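PDB 6JUC: tyrosinase, which probably oxidises L-tyrosine and L-dopa to L-dopaquinone, using molecular oxygen held at a dinuclear copper centre. Local coordinates for residues G69-P74 / T105-Y110; W145-W150 / F372-C377; S302-D307 / N327-H332. The protein carries 2 engineered substitutions. All coordinates share one frame; numbering follows the deposited sequence.

Overall arrangement
All three contacts are buried in the central domain, and all border one bound peroxide, so they differ in chemistry more than in depth. Contact 1 joins a loop to helix 103-129 through aromatic and aliphatic packing, and supplies a ligand to one copper. Contact 2 lays an irregular segment along helix 371-389 with a single cross-segment hydrogen bond, whereas contact 3 secures the start of helix 328-340 through a carboxylate and an N-cap. Contacts 2 and 3 each give a histidine to the second copper and touch directly. Contacts 1 and 2 also pack together, through residues such as F107 and H376, while contacts 1 and 3 do not meet.

Contact 1. Residues G69-P74 / T105-Y110; sequences GIHGAP and TWFRVY. Engineered in segment 105-110: F107 (natural residue His). With CU (copper (II) ion), chain E; PER (peroxide ion), chain G.
Y110 and H71 mark the nearest approach of the two backbones, yet their CA atoms stay 8.7 Å apart, and side chains must span the gap. Residues 69-74 lead out of helix 64-69 into the loop before helix 103-129, with a cis peptide bond before P74. Residues 105-110 are a piece of helix 103-129, tied by backbone bonds from V109 to T105 and from Y110 to W106.

The Y110 ring reaches the loop because chi1 (-162°) turns CG away from the backbone N. The two carbons beside the hydroxyl-bearing CZ divide the work: CE1 lies 3.8 Å from I70 CB, and CE2 lies near H71 CB. Beyond them, Y110 OH approaches H71 CB to 3.3 Å and is hydrogen-bonded to the carbonyl of L67, just ahead of the loop. W106 braces this ring from one face, its CH2 offset toward the rim of Y110, and offers the edge atom CZ2 to I70 CG2 at 3.9 Å. The indole nitrogen of W106 is held by the carbonyl of R409.

The packing carries half of a type 3 copper centre, in which histidines from a core of helices and their adjoining loops hold two metals. H71 NE2 binds one copper at 2.0 Å, and H98 is a second ligand. F107 is an engineered replacement for a histidine that binds copper in another structure of this protein. Its ring meets H71 rim to rim, CZ lying 3.6 Å from H71 CD2, with the planes turned 52° apart and neither ring over the other. On one face of F107, W106 CE3 sits over the ring centre, while F107 CZ comes within 3.3 Å of peroxide O1.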
loop_
_atom_site.group_PDB
_atom_site.type_symbol
_atom_site.label_atom_id
_atom_site.label_comp_id
_atom_site.label_asym_id
_atom_site.label_seq_id
_atom_site.Cartn_x
_atom_site.Cartn_y
_atom_site.Cartn_z
ATOM N N GLY B 69 8.811 -23.287 5.866
ATOM C CA GLY B 69 8.326 -23.952 7.063
ATOM C C GLY B 69 9.434 -24.485 7.937
ATOM O O GLY B 69 9.218 -24.808 9.097
ATOM N N ILE B 70 10.639 -24.649 7.414
ATOM C CA ILE B 70 11.764 -25.075 8.248
ATOM C C ILE B 70 12.004 -24.071 9.372
ATOM O O ILE B 70 12.355 -24.429 10.492
ATOM C CB ILE B 70 13.054 -25.229 7.416
ATOM C CG1 ILE B 70 12.963 -26.370 6.394
ATOM C CG2 ILE B 70 14.290 -25.394 8.291
ATOM C CD1 ILE B 70 14.052 -26.403 5.353
ATOM N N HIS B 71 11.832 -22.789 9.061
ATOM C CA HIS B 71 12.196 -21.716 9.984
ATOM C C HIS B 71 11.336 -21.692 11.242
ATOM O O HIS B 71 11.883 -21.559 12.343
ATOM C CB HIS B 71 12.084 -20.389 9.233
ATOM C CG HIS B 71 12.453 -19.194 10.061
ATOM N ND1 HIS B 71 11.504 -18.361 10.602
ATOM C CD2 HIS B 71 13.652 -18.683 10.430
ATOM C CE1 HIS B 71 12.100 -17.398 11.284
ATOM N NE2 HIS B 71 13.409 -17.556 11.196
ATOM N N GLY B 72 10.023 -21.817 11.088
ATOM C CA GLY B 72 9.052 -21.593 12.147
ATOM C C GLY B 72 7.769 -22.375 11.944
ATOM O O GLY B 72 7.798 -23.591 11.703
ATOM N N ALA B 73 6.631 -21.687 12.001
ATOM C CA ALA B 73 5.334 -22.323 11.772
ATOM C C ALA B 73 5.257 -22.911 10.364
ATOM O O ALA B 73 5.790 -22.317 9.418
ATOM C CB ALA B 73 4.224 -21.311 12.001
ATOM N N PRO B 74 4.565 -24.020 10.116
ATOM C CA PRO B 74 3.817 -24.751 11.131
ATOM C C PRO B 74 4.572 -25.816 11.911
ATOM O O PRO B 74 3.966 -26.739 12.475
ATOM C CB PRO B 74 2.711 -25.387 10.265
ATOM C CG PRO B 74 3.426 -25.714 8.985
ATOM C CD PRO B 74 4.341 -24.543 8.749
ATOM N N THR B 105 25.488 -19.037 11.255
ATOM C CA THR B 105 25.858 -20.221 10.481
ATOM C C THR B 105 24.668 -21.105 10.142
ATOM O O THR B 105 24.634 -21.695 9.057
ATOM C CB THR B 105 26.903 -21.053 11.243
ATOM O OG1 THR B 105 26.496 -21.196 12.611
ATOM C CG2 THR B 105 28.234 -20.315 11.243
ATOM N N TRP B 106 23.714 -21.186 11.072
ATOM C CA TRP B 106 22.452 -21.839 10.741
ATOM C C TRP B 106 21.838 -21.170 9.514
ATOM O O TRP B 106 21.449 -21.834 8.556
ATOM C CB TRP B 106 21.464 -21.820 11.914
ATOM C CG TRP B 106 20.301 -22.722 11.629
ATOM C CD1 TRP B 106 20.207 -24.042 11.954
ATOM C CD2 TRP B 106 19.083 -22.376 10.960
ATOM N NE1 TRP B 106 19.004 -24.547 11.529
ATOM C CE2 TRP B 106 18.290 -23.541 10.918
ATOM C CE3 TRP B 106 18.572 -21.204 10.396
ATOM C CZ2 TRP B 106 17.025 -23.569 10.337
ATOM C CZ3 TRP B 106 17.312 -21.235 9.816
ATOM C CH2 TRP B 106 16.563 -22.410 9.792
ATOM N N PHE B 107 21.758 -19.844 9.519
ATOM C CA PHE B 107 21.176 -19.153 8.365
ATOM C C PHE B 107 22.055 -19.236 7.127
ATOM O O PHE B 107 21.510 -19.252 6.017
ATOM C CB PHE B 107 20.822 -17.704 8.727
ATOM C CG PHE B 107 19.504 -17.611 9.465
ATOM C CD1 PHE B 107 18.309 -17.647 8.755
ATOM C CD2 PHE B 107 19.456 -17.522 10.844
ATOM C CE1 PHE B 107 17.091 -17.621 9.410
ATOM C CE2 PHE B 107 18.239 -17.485 11.498
ATOM C CZ PHE B 107 17.062 -17.526 10.790
ATOM N N ARG B 108 23.383 -19.297 7.236
ATOM C CA ARG B 108 24.222 -19.504 6.040
ATOM C C ARG B 108 23.796 -20.772 5.310
ATOM O O ARG B 108 23.666 -20.811 4.089
ATOM C CB ARG B 108 25.696 -19.591 6.414
ATOM C CG ARG B 108 26.654 -19.927 5.286
ATOM C CD ARG B 108 28.100 -19.553 5.648
ATOM N NE ARG B 108 28.245 -18.099 5.744
ATOM C CZ ARG B 108 29.280 -17.436 6.228
ATOM N NH1 ARG B 108 30.344 -18.076 6.718
ATOM N NH2 ARG B 108 29.270 -16.103 6.247
ATOM N N VAL B 109 23.588 -21.839 6.086
ATOM C CA VAL B 109 23.156 -23.075 5.439
ATOM C C VAL B 109 21.748 -22.947 4.865
ATOM O O VAL B 109 21.492 -23.389 3.746
ATOM C CB VAL B 109 23.192 -24.282 6.405
ATOM C CG1 VAL B 109 22.810 -25.543 5.634
ATOM C CG2 VAL B 109 24.559 -24.398 7.059
ATOM N N TYR B 110 20.833 -22.362 5.627
ATOM C CA TYR B 110 19.453 -22.184 5.191
ATOM C C TYR B 110 19.361 -21.450 3.856
ATOM O O TYR B 110 18.577 -21.810 2.959
ATOM C CB TYR B 110 18.680 -21.369 6.234
ATOM C CG TYR B 110 17.172 -21.432 6.190
ATOM C CD1 TYR B 110 16.450 -22.482 5.633
ATOM C CD2 TYR B 110 16.432 -20.396 6.749
ATOM C CE1 TYR B 110 15.063 -22.495 5.624
ATOM C CE2 TYR B 110 15.058 -20.391 6.766
ATOM C CZ TYR B 110 14.369 -21.444 6.203
ATOM O OH TYR B 110 12.995 -21.416 6.223
HETATM CU CU CU E . 14.516 -16.136 12.095
HETATM O O1 PER G . 15.538 -14.869 11.976
HETATM O O2 PER G . 14.698 -14.908 10.690
#

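Contact 2. Residues W145-W150 / F372-C377; sequences WRLPYW and FWLHHC. With CU (copper (II) ion), chain F; PER (peroxide ion), chain G.
W150 and L374 make the one hydrogen bond between these segments: W150 N reaches L374 O at 3.2 Å. The N-H points almost straight at the oxygen (169°) but arrives from well above the carbonyl plane. Next to it, W150 CB rests 3.8 Å from L374 CB. Farther out on the indole, the ring edge at CE3 meets H375 CA, with H375 CB also close to CE3.

C377 takes up the other end of the contact. Its sulphur is anti to the backbone N (chi1 -169°), which directs SG to Y149 CB at 3.7 Å and close to L147 O. L147 CD2 adds an apolar touch on C377 CB at 3.9 Å. The carbonyls of L147 and P148 are buried here without a polar partner, and P148 O instead faces L374 CD2.

A second layer fixes these groups: W150 NE1 bonds to the carbonyl of R169, L147 N to E115, and H375 NE2 probably to the carbonyl of H332. H376 and F372 direct their CB atoms away from the loop. H376 NE2 binds the second copper at 2.1 Å, and the edge of F372 brings CE2 to 3.3 Å from peroxide O2. Segment 145-150 thus backs the copper-bearing helix 371-389 while L147 touches V111 of helix 103-129 and W150 packs on V335 and V339 of helix 328-340.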
loop_
_atom_site.group_PDB
_atom_site.type_symbol
_atom_site.label_atom_id
_atom_site.label_comp_id
_atom_site.label_asym_id
_atom_site.label_seq_id
_atom_site.Cartn_x
_atom_site.Cartn_y
_atom_site.Cartn_z
ATOM N N TRP B 145 24.220 -17.879 -12.104
ATOM C CA TRP B 145 23.309 -17.248 -11.160
ATOM C C TRP B 145 23.568 -17.652 -9.715
ATOM O O TRP B 145 23.795 -18.823 -9.425
ATOM C CB TRP B 145 21.868 -17.608 -11.511
ATOM C CG TRP B 145 20.861 -17.049 -10.552
ATOM C CD1 TRP B 145 20.244 -15.832 -10.636
ATOM C CD2 TRP B 145 20.338 -17.667 -9.369
ATOM N NE1 TRP B 145 19.376 -15.662 -9.589
ATOM C CE2 TRP B 145 19.416 -16.777 -8.788
ATOM C CE3 TRP B 145 20.558 -18.899 -8.740
ATOM C CZ2 TRP B 145 18.717 -17.074 -7.613
ATOM C CZ3 TRP B 145 19.867 -19.175 -7.582
ATOM C CH2 TRP B 145 18.949 -18.277 -7.008
ATOM N N ARG B 146 23.496 -16.655 -8.825
ATOM C CA ARG B 146 23.452 -16.990 -7.402
ATOM C C ARG B 146 22.358 -16.163 -6.760
ATOM O O ARG B 146 21.906 -15.173 -7.333
ATOM C CB ARG B 146 24.803 -16.698 -6.740
ATOM C CG ARG B 146 25.931 -17.620 -7.217
ATOM C CD ARG B 146 25.652 -19.026 -6.735
ATOM N NE ARG B 146 26.683 -20.007 -7.009
ATOM C CZ ARG B 146 26.905 -20.559 -8.199
ATOM N NH1 ARG B 146 26.146 -20.207 -9.245
ATOM N NH2 ARG B 146 27.865 -21.460 -8.328
ATOM N N LEU B 147 21.912 -16.519 -5.565
ATOM C CA LEU B 147 20.828 -15.736 -4.967
ATOM C C LEU B 147 21.203 -14.289 -4.727
ATOM O O LEU B 147 22.153 -14.033 -3.965
ATOM C CB LEU B 147 20.458 -16.400 -3.638
ATOM C CG LEU B 147 19.271 -15.777 -2.901
ATOM C CD1 LEU B 147 17.984 -16.083 -3.667
ATOM C CD2 LEU B 147 19.216 -16.272 -1.465
ATOM N N PRO B 148 20.505 -13.312 -5.304
ATOM C CA PRO B 148 20.842 -11.921 -4.984
ATOM C C PRO B 148 20.600 -11.580 -3.520
ATOM O O PRO B 148 19.774 -12.173 -2.830
ATOM C CB PRO B 148 19.901 -11.097 -5.861
ATOM C CG PRO B 148 19.418 -12.047 -6.916
ATOM C CD PRO B 148 19.417 -13.409 -6.282
ATOM N N TYR B 149 21.349 -10.584 -3.034
ATOM C CA TYR B 149 21.070 -10.067 -1.702
ATOM C C TYR B 149 20.410 -8.699 -1.775
ATOM O O TYR B 149 20.608 -7.920 -2.722
ATOM C CB TYR B 149 22.359 -9.992 -0.881
ATOM C CG TYR B 149 23.363 -8.973 -1.349
ATOM C CD1 TYR B 149 24.314 -9.360 -2.294
ATOM C CD2 TYR B 149 23.392 -7.667 -0.857
ATOM C CE1 TYR B 149 25.278 -8.459 -2.755
ATOM C CE2 TYR B 149 24.348 -6.772 -1.315
ATOM C CZ TYR B 149 25.278 -7.173 -2.256
ATOM O OH TYR B 149 26.231 -6.296 -2.724
ATOM N N TRP B 150 19.590 -8.418 -0.774
ATOM C CA TRP B 150 19.057 -7.082 -0.557
ATOM C C TRP B 150 19.974 -6.278 0.357
ATOM O O TRP B 150 20.116 -6.537 1.552
ATOM C CB TRP B 150 17.672 -7.178 0.086
ATOM C CG TRP B 150 17.130 -5.843 0.501
ATOM C CD1 TRP B 150 17.211 -4.646 -0.145
ATOM C CD2 TRP B 150 16.397 -5.616 1.712
ATOM N NE1 TRP B 150 16.570 -3.679 0.602
ATOM C CE2 TRP B 150 16.065 -4.249 1.743
ATOM C CE3 TRP B 150 16.012 -6.457 2.766
ATOM C CZ2 TRP B 150 15.342 -3.688 2.803
ATOM C CZ3 TRP B 150 15.301 -5.891 3.809
ATOM C CH2 TRP B 150 14.978 -4.527 3.823
ATOM N N PHE B 372 12.314 -12.214 2.868
ATOM C CA PHE B 372 13.032 -12.874 3.966
ATOM C C PHE B 372 14.375 -13.404 3.505
ATOM O O PHE B 372 15.426 -13.212 4.135
ATOM C CB PHE B 372 12.159 -14.001 4.517
ATOM C CG PHE B 372 12.825 -14.896 5.528
ATOM C CD1 PHE B 372 13.579 -15.994 5.132
ATOM C CD2 PHE B 372 12.691 -14.615 6.886
ATOM C CE1 PHE B 372 14.163 -16.831 6.068
ATOM C CE2 PHE B 372 13.263 -15.450 7.822
ATOM C CZ PHE B 372 14.032 -16.529 7.415
ATOM N N TRP B 373 14.355 -14.113 2.374
ATOM C CA TRP B 373 15.553 -14.781 1.879
ATOM C C TRP B 373 16.600 -13.768 1.424
ATOM O O TRP B 373 17.799 -14.012 1.555
ATOM C CB TRP B 373 15.141 -15.711 0.712
ATOM C CG TRP B 373 14.024 -16.618 1.157
ATOM C CD1 TRP B 373 12.695 -16.382 0.969
ATOM C CD2 TRP B 373 14.127 -17.862 1.858
ATOM N NE1 TRP B 373 11.950 -17.410 1.508
ATOM C CE2 TRP B 373 12.807 -18.329 2.060
ATOM C CE3 TRP B 373 15.202 -18.626 2.344
ATOM C CZ2 TRP B 373 12.531 -19.529 2.716
ATOM C CZ3 TRP B 373 14.926 -19.814 2.990
ATOM C CH2 TRP B 373 13.604 -20.250 3.171
ATOM N N LEU B 374 16.157 -12.635 0.895
ATOM C CA LEU B 374 17.047 -11.603 0.375
ATOM C C LEU B 374 17.690 -10.857 1.543
ATOM O O LEU B 374 18.867 -10.483 1.524
ATOM C CB LEU B 374 16.304 -10.641 -0.555
ATOM C CG LEU B 374 15.523 -11.296 -1.695
ATOM C CD1 LEU B 374 14.720 -10.246 -2.453
ATOM C CD2 LEU B 374 16.461 -12.063 -2.626
ATOM N N HIS B 375 16.868 -10.654 2.569
ATOM C CA HIS B 375 17.349 -10.132 3.843
ATOM C C HIS B 375 18.432 -11.038 4.411
ATOM O O HIS B 375 19.529 -10.576 4.720
ATOM C CB HIS B 375 16.181 -10.004 4.825
ATOM C CG HIS B 375 16.548 -9.455 6.169
ATOM N ND1 HIS B 375 17.485 -8.482 6.408
ATOM C CD2 HIS B 375 16.035 -9.777 7.382
ATOM C CE1 HIS B 375 17.547 -8.234 7.704
ATOM N NE2 HIS B 375 16.674 -9.013 8.323
ATOM N N HIS B 376 18.132 -12.327 4.529
ATOM C CA HIS B 376 19.103 -13.248 5.110
ATOM C C HIS B 376 20.295 -13.427 4.191
ATOM O O HIS B 376 21.405 -13.682 4.645
ATOM C CB HIS B 376 18.460 -14.601 5.468
ATOM C CG HIS B 376 17.977 -14.485 6.890
ATOM N ND1 HIS B 376 18.847 -14.549 7.952
ATOM C CD2 HIS B 376 16.768 -14.181 7.403
ATOM C CE1 HIS B 376 18.185 -14.356 9.082
ATOM N NE2 HIS B 376 16.926 -14.141 8.769
ATOM N N CYS B 377 20.110 -13.291 2.878
ATOM C CA CYS B 377 21.309 -13.299 2.029
ATOM C C CYS B 377 22.228 -12.147 2.395
ATOM O O CYS B 377 23.461 -12.292 2.481
ATOM C CB CYS B 377 20.859 -13.326 0.569
ATOM S SG CYS B 377 22.251 -13.658 -0.529
HETATM CU CU CU F . 15.644 -13.409 10.253
HETATM O O1 PER G . 15.538 -14.869 11.976
HETATM O O2 PER G . 14.698 -14.908 10.690
#

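Contact 3. Residues S302-D307 / N327-H332; sequences SSTRYD and NLEAIH. With CU (copper (II) ion), chain F; PER (peroxide ion), chain G.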
loop_
_atom_site.group_PDB
_atom_site.type_symbol
_atom_site.label_atom_id
_atom_site.label_comp_id
_atom_site.label_asym_id
_atom_site.label_seq_id
_atom_site.Cartn_x
_atom_site.Cartn_y
_atom_site.Cartn_z
ATOM N N SER B 302 27.893 -12.227 16.766
ATOM C CA SER B 302 27.022 -13.158 16.069
ATOM C C SER B 302 25.564 -13.100 16.479
ATOM O O SER B 302 24.707 -13.594 15.739
ATOM C CB SER B 302 27.508 -14.609 16.269
ATOM O OG SER B 302 27.597 -14.876 17.667
ATOM N N SER B 303 25.290 -12.575 17.664
ATOM C CA SER B 303 23.997 -12.779 18.295
ATOM C C SER B 303 23.647 -11.684 19.291
ATOM O O SER B 303 24.482 -10.984 19.854
ATOM C CB SER B 303 23.991 -14.129 19.011
ATOM O OG SER B 303 22.732 -14.425 19.597
ATOM N N THR B 304 22.336 -11.591 19.528
ATOM C CA THR B 304 21.846 -10.823 20.662
ATOM C C THR B 304 22.109 -11.507 21.993
ATOM O O THR B 304 21.997 -10.861 23.034
ATOM C CB THR B 304 20.323 -10.601 20.541
ATOM O OG1 THR B 304 19.686 -11.859 20.274
ATOM C CG2 THR B 304 20.079 -9.637 19.378
ATOM N N ARG B 305 22.467 -12.784 21.990
ATOM C CA ARG B 305 22.524 -13.524 23.245
ATOM C C ARG B 305 23.498 -12.900 24.236
ATOM O O ARG B 305 24.636 -12.591 23.897
ATOM C CB ARG B 305 22.926 -14.974 23.016
ATOM C CG ARG B 305 22.763 -15.870 24.243
ATOM C CD ARG B 305 23.206 -17.284 23.906
ATOM N NE ARG B 305 22.920 -18.261 24.946
ATOM C CZ ARG B 305 21.795 -18.972 24.974
ATOM N NH1 ARG B 305 20.884 -18.788 24.015
ATOM N NH2 ARG B 305 21.579 -19.853 25.942
ATOM N N TYR B 306 23.046 -12.772 25.475
ATOM C CA TYR B 306 23.881 -12.242 26.551
ATOM C C TYR B 306 23.701 -13.089 27.807
ATOM O O TYR B 306 22.587 -13.222 28.324
ATOM C CB TYR B 306 23.504 -10.790 26.840
ATOM C CG TYR B 306 24.506 -10.112 27.745
ATOM C CD1 TYR B 306 24.379 -10.213 29.126
ATOM C CD2 TYR B 306 25.570 -9.393 27.223
ATOM C CE1 TYR B 306 25.292 -9.608 29.961
ATOM C CE2 TYR B 306 26.485 -8.779 28.060
ATOM C CZ TYR B 306 26.338 -8.890 29.425
ATOM O OH TYR B 306 27.241 -8.274 30.269
ATOM N N ASP B 307 24.822 -13.645 28.240
ATOM C CA ASP B 307 24.831 -14.627 29.310
ATOM C C ASP B 307 25.788 -14.207 30.419
ATOM O O ASP B 307 25.474 -13.303 31.194
ATOM C CB ASP B 307 25.233 -15.987 28.740
ATOM N N ASN B 327 25.414 -5.818 17.396
ATOM C CA ASN B 327 25.590 -7.157 16.862
ATOM C C ASN B 327 24.693 -7.402 15.656
ATOM O O ASN B 327 23.743 -6.671 15.366
ATOM C CB ASN B 327 25.329 -8.202 17.945
ATOM C CG ASN B 327 23.907 -8.199 18.466
ATOM O OD1 ASN B 327 23.044 -8.833 17.858
ATOM N ND2 ASN B 327 23.645 -7.525 19.582
ATOM N N LEU B 328 25.073 -8.444 14.931
ATOM C CA LEU B 328 24.450 -8.750 13.645
ATOM C C LEU B 328 22.974 -9.048 13.819
ATOM O O LEU B 328 22.131 -8.614 13.027
ATOM C CB LEU B 328 25.198 -9.935 13.028
ATOM C CG LEU B 328 24.638 -10.459 11.696
ATOM C CD1 LEU B 328 25.032 -9.550 10.545
ATOM C CD2 LEU B 328 25.103 -11.897 11.495
ATOM N N GLU B 329 22.660 -9.807 14.864
ATOM C CA GLU B 329 21.290 -10.300 15.008
ATOM C C GLU B 329 20.346 -9.173 15.393
ATOM O O GLU B 329 19.198 -9.122 14.932
ATOM C CB GLU B 329 21.280 -11.441 16.035
ATOM C CG GLU B 329 19.951 -12.171 16.076
ATOM C CD GLU B 329 19.932 -13.315 17.061
ATOM O OE1 GLU B 329 20.947 -13.533 17.748
ATOM O OE2 GLU B 329 18.887 -14.010 17.140
ATOM N N ALA B 330 20.832 -8.243 16.220
ATOM C CA ALA B 330 20.006 -7.101 16.621
ATOM C C ALA B 330 19.644 -6.236 15.421
ATOM O O ALA B 330 18.493 -5.841 15.213
ATOM C CB ALA B 330 20.765 -6.279 17.656
ATOM N N ILE B 331 20.627 -5.956 14.565
ATOM C CA ILE B 331 20.321 -5.179 13.355
ATOM C C ILE B 331 19.333 -5.945 12.479
ATOM O O ILE B 331 18.337 -5.399 11.981
ATOM C CB ILE B 331 21.614 -4.841 12.597
ATOM C CG1 ILE B 331 22.520 -3.861 13.366
ATOM C CG2 ILE B 331 21.316 -4.293 11.206
ATOM C CD1 ILE B 331 23.959 -3.862 12.913
ATOM N N HIS B 332 19.565 -7.242 12.306
ATOM C CA HIS B 332 18.658 -8.090 11.527
ATOM C C HIS B 332 17.243 -8.072 12.098
ATOM O O HIS B 332 16.241 -8.159 11.355
ATOM C CB HIS B 332 19.234 -9.508 11.531
ATOM C CG HIS B 332 18.280 -10.647 11.641
ATOM N ND1 HIS B 332 17.676 -11.071 12.805
ATOM C CD2 HIS B 332 17.833 -11.498 10.673
ATOM C CE1 HIS B 332 16.891 -12.103 12.559
ATOM N NE2 HIS B 332 16.972 -12.385 11.262
HETATM CU CU CU F . 15.644 -13.409 10.253
HETATM O O1 PER G . 15.538 -14.869 11.976
HETATM O O2 PER G . 14.698 -14.908 10.690
HETATM O O HOH W 1 17.168 -11.855 19.215
#
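S303 and T304 share one carboxylate oxygen of E329, and these two hydrogen bonds are the polar heart of the contact. S303 OG donates to E329 OE1 at 2.7 Å, nearly along the C-O axis of that carboxylate oxygen. T304 N reaches the same OE1 at 3.0 Å from above the carboxylate plane, 41° out of it. E329 is stretched out, CG anti to the backbone N (chi1 -170°) and the chain extended beyond, which carries the carboxylate across to the turn. The other oxygen, OE2, accepts from N99 N. A water donates to T304 OG1 at 2.7 Å and only weakly to E329 OE2; T304 OG1 is also bonded to N99.

Two local motifs set up these donors and the helix start. S303 OG, besides donating, accepts from R305 N at 2.9 Å, closing an ST turn. N327 is the N-cap of helix 328-340: its OD1 takes the N-H of A330 at 2.8 Å, and its ND2 is held by the carbonyls of W325 and V540.

Closer packing fills in between. T304 CG2 lies against the first turn, 3.8 Å from A330 CB, and the N327 amide carbon lies beside S303 O.

One turn after E329, H332 joins H336 and H376 on the second copper. H332 ND1 donates to E329 O in the carbonyl plane, on a lone pair, and NE2 on the far side of the ring binds the metal at 2.0 Å.

Bonds to both oxygens should limit rotation of the E329 carboxylate, while the backbone carbonyl of E329 probably fixes the turn of the H332 ring, so the ST turn before strand 305-306 is connected through E329 to a copper ligand.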